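Local coordinates for uncharacterized protein (PDB 4OUQ) that is of unknown function, though its family belongs to the NTF2 clan, whose folds pack helices against a curved beta sheet, at residues 14-17 and 18-21. Numbering follows the deposited sequence.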
ATOM      1  N   LYS A  14      -9.946  -2.933  -4.363  1.00 17.16           N
ATOM      2  CA  LYS A  14     -11.114  -2.026  -4.411  1.00 21.12           C
ATOM      3  C   LYS A  14     -10.756  -0.526  -4.438  1.00 18.53           C
ATOM      4  O   LYS A  14     -11.652   0.336  -4.578  1.00 20.92           O
ATOM      5  CB  LYS A  14     -11.984  -2.296  -3.198  1.00 21.46           C
ATOM      6  CG  LYS A  14     -12.443  -3.720  -3.115  1.00 23.90           C
ATOM      7  CD  LYS A  14     -13.537  -3.906  -2.104  1.00 32.36           C
ATOM      8  CE  LYS A  14     -13.020  -3.782  -0.693  1.00 28.03           C
ATOM      9  NZ  LYS A  14     -14.128  -4.183   0.188  1.00 28.45           N
ATOM     10  N   GLY A  15      -9.465  -0.181  -4.253  1.00 16.48           N
ATOM     11  CA  GLY A  15      -9.063   1.186  -4.089  1.00 17.08           C
ATOM     12  C   GLY A  15      -9.722   1.826  -2.891  1.00 16.77           C
ATOM     13  O   GLY A  15     -10.219   2.939  -2.956  1.00 18.67           O
ATOM     14  N   ASN A  16      -9.742   1.097  -1.760  1.00 16.95           N
ATOM     15  CA  ASN A  16     -10.456   1.523  -0.560  1.00 16.50           C
ATOM     16  C   ASN A  16      -9.448   1.853   0.558  1.00 15.92           C
ATOM     17  O   ASN A  16      -8.966   0.993   1.229  1.00 16.85           O
ATOM     18  CB  ASN A  16     -11.445   0.418  -0.121  1.00 16.80           C
ATOM     19  CG  ASN A  16     -12.280   0.827   1.015  1.00 17.62           C
ATOM     20  OD1 ASN A  16     -11.835   1.533   1.906  1.00 19.59           O
ATOM     21  ND2 ASN A  16     -13.510   0.378   1.028  1.00 22.66           N
ATOM     22  N   SER A  17      -9.103   3.134   0.687  1.00 17.44           N
ATOM     23  CA  SER A  17      -8.166   3.573   1.704  1.00 16.42           C
ATOM     24  C   SER A  17      -8.611   3.374   3.143  1.00 17.73           C
ATOM     25  O   SER A  17      -7.771   3.278   4.054  1.00 18.95           O
ATOM     26  CB  SER A  17      -7.771   5.019   1.477  1.00 19.85           C
ATOM     27  OG  SER A  17      -8.819   5.909   1.760  1.00 20.48           O
ATOM     28  N   GLN A  18      -9.918   3.447   3.391  1.00 18.37           N
ATOM     29  CA  GLN A  18     -10.472   3.328   4.694  1.00 18.40           C
ATOM     30  C   GLN A  18     -10.159   1.915   5.226  1.00 16.07           C
ATOM     31  O   GLN A  18      -9.814   1.776   6.366  1.00 19.54           O
ATOM     32  CB  GLN A  18     -12.018   3.577   4.657  1.00 19.89           C
ATOM     33  CG  GLN A  18     -12.662   3.630   6.021  1.00 25.98           C
ATOM     34  CD  GLN A  18     -12.802   2.265   6.682  1.00 28.80           C
ATOM     35  OE1 GLN A  18     -12.985   1.267   6.007  1.00 29.52           O
ATOM     36  NE2 GLN A  18     -12.707   2.228   8.010  1.00 31.20           N
ATOM     37  N   GLU A  19     -10.252   0.910   4.351  1.00 16.43           N
ATOM     38  CA  GLU A  19      -9.939  -0.449   4.748  1.00 16.47           C
ATOM     39  C   GLU A  19      -8.445  -0.604   4.965  1.00 15.85           C
ATOM     40  O   GLU A  19      -8.034  -1.460   5.721  1.00 19.18           O
ATOM     41  CB  GLU A  19     -10.438  -1.484   3.716  1.00 16.50           C
ATOM     42  CG  GLU A  19     -11.921  -1.741   3.756  1.00 20.95           C
ATOM     43  CD  GLU A  19     -12.375  -2.818   2.778  1.00 24.72           C
ATOM     44  OE1 GLU A  19     -11.558  -3.449   2.092  1.00 22.21           O
ATOM     45  OE2 GLU A  19     -13.598  -3.011   2.688  1.00 31.81           O
ATOM     46  N   LEU A  20      -7.629   0.141   4.243  1.00 16.80           N
ATOM     47  CA  LEU A  20      -6.157   0.086   4.477  1.00 18.27           C
ATOM     48  C   LEU A  20      -5.802   0.646   5.801  1.00 20.11           C
ATOM     49  O   LEU A  20      -4.778   0.292   6.363  1.00 21.45           O
ATOM     50  CB  LEU A  20      -5.357   0.863   3.438  1.00 19.63           C
ATOM     51  CG  LEU A  20      -5.053   0.211   2.146  1.00 21.53           C
ATOM     52  CD1 LEU A  20      -4.300   1.121   1.213  1.00 20.71           C
ATOM     53  CD2 LEU A  20      -4.205  -1.076   2.376  1.00 20.52           C
ATOM     54  N   ASN A  21      -6.599   1.574   6.291  1.00 19.11           N
ATOM     55  CA  ASN A  21      -6.225   2.322   7.478  1.00 23.23           C
ATOM     56  C   ASN A  21      -5.855   1.472   8.675  1.00 24.77           C
ATOM     57  O   ASN A  21      -4.848   1.747   9.307  1.00 23.00           O
ATOM     58  CB  ASN A  21      -7.282   3.345   7.836  1.00 31.05           C
ATOM     59  CG  ASN A  21      -6.865   4.225   9.023  1.00 40.05           C
ATOM     60  OD1 ASN A  21      -7.431   4.124  10.097  1.00 42.80           O
ATOM     61  ND2 ASN A  21      -5.822   5.033   8.836  1.00 40.73           N
TER
HETATM   62  O   HOH W   1     -14.743   0.973   3.651  1.00 31.68           O
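The amide of Asn16 lies stacked on the side chain of Glu19, its plane 20° from that of the carboxylate. Asn16 CG is 3.8 Å from Glu19 CG. Lys14 NZ meets Glu19 OE2 on its syn side, somewhat out of the carboxylate plane, at 2.8 Å, forming a salt bridge. The lysine chain bends at its third torsion, which turns its end across the glutamate at about a right angle. At the edge of the amide, Asn16 ND2 donates to a water. That water in turn donates to Gln18 OE1, so it links the two side chains. Asn16 is the N-cap of helix 17-21. Its OD1 accepts from Glu19 N at 3.0 Å, with the donor 47° above the carbonyl plane. CG sits anti to the backbone N (chi1 -175°), which directs OD1 at the first turn. Just before it, Gly15 has positive phi and closes helix 6-14 in a Schellman motif, so one helix ends and the next begins within two residues. Weak backbone bonds run from Leu20 N to Asn16 O and from Asn21 N to Ser17 O. Ser17 OG hydrogen-bonds Glu45 OE2 of helix 41-54. Leu20 packs between that helix and helix 6-14, touching Leu48 and Ala11.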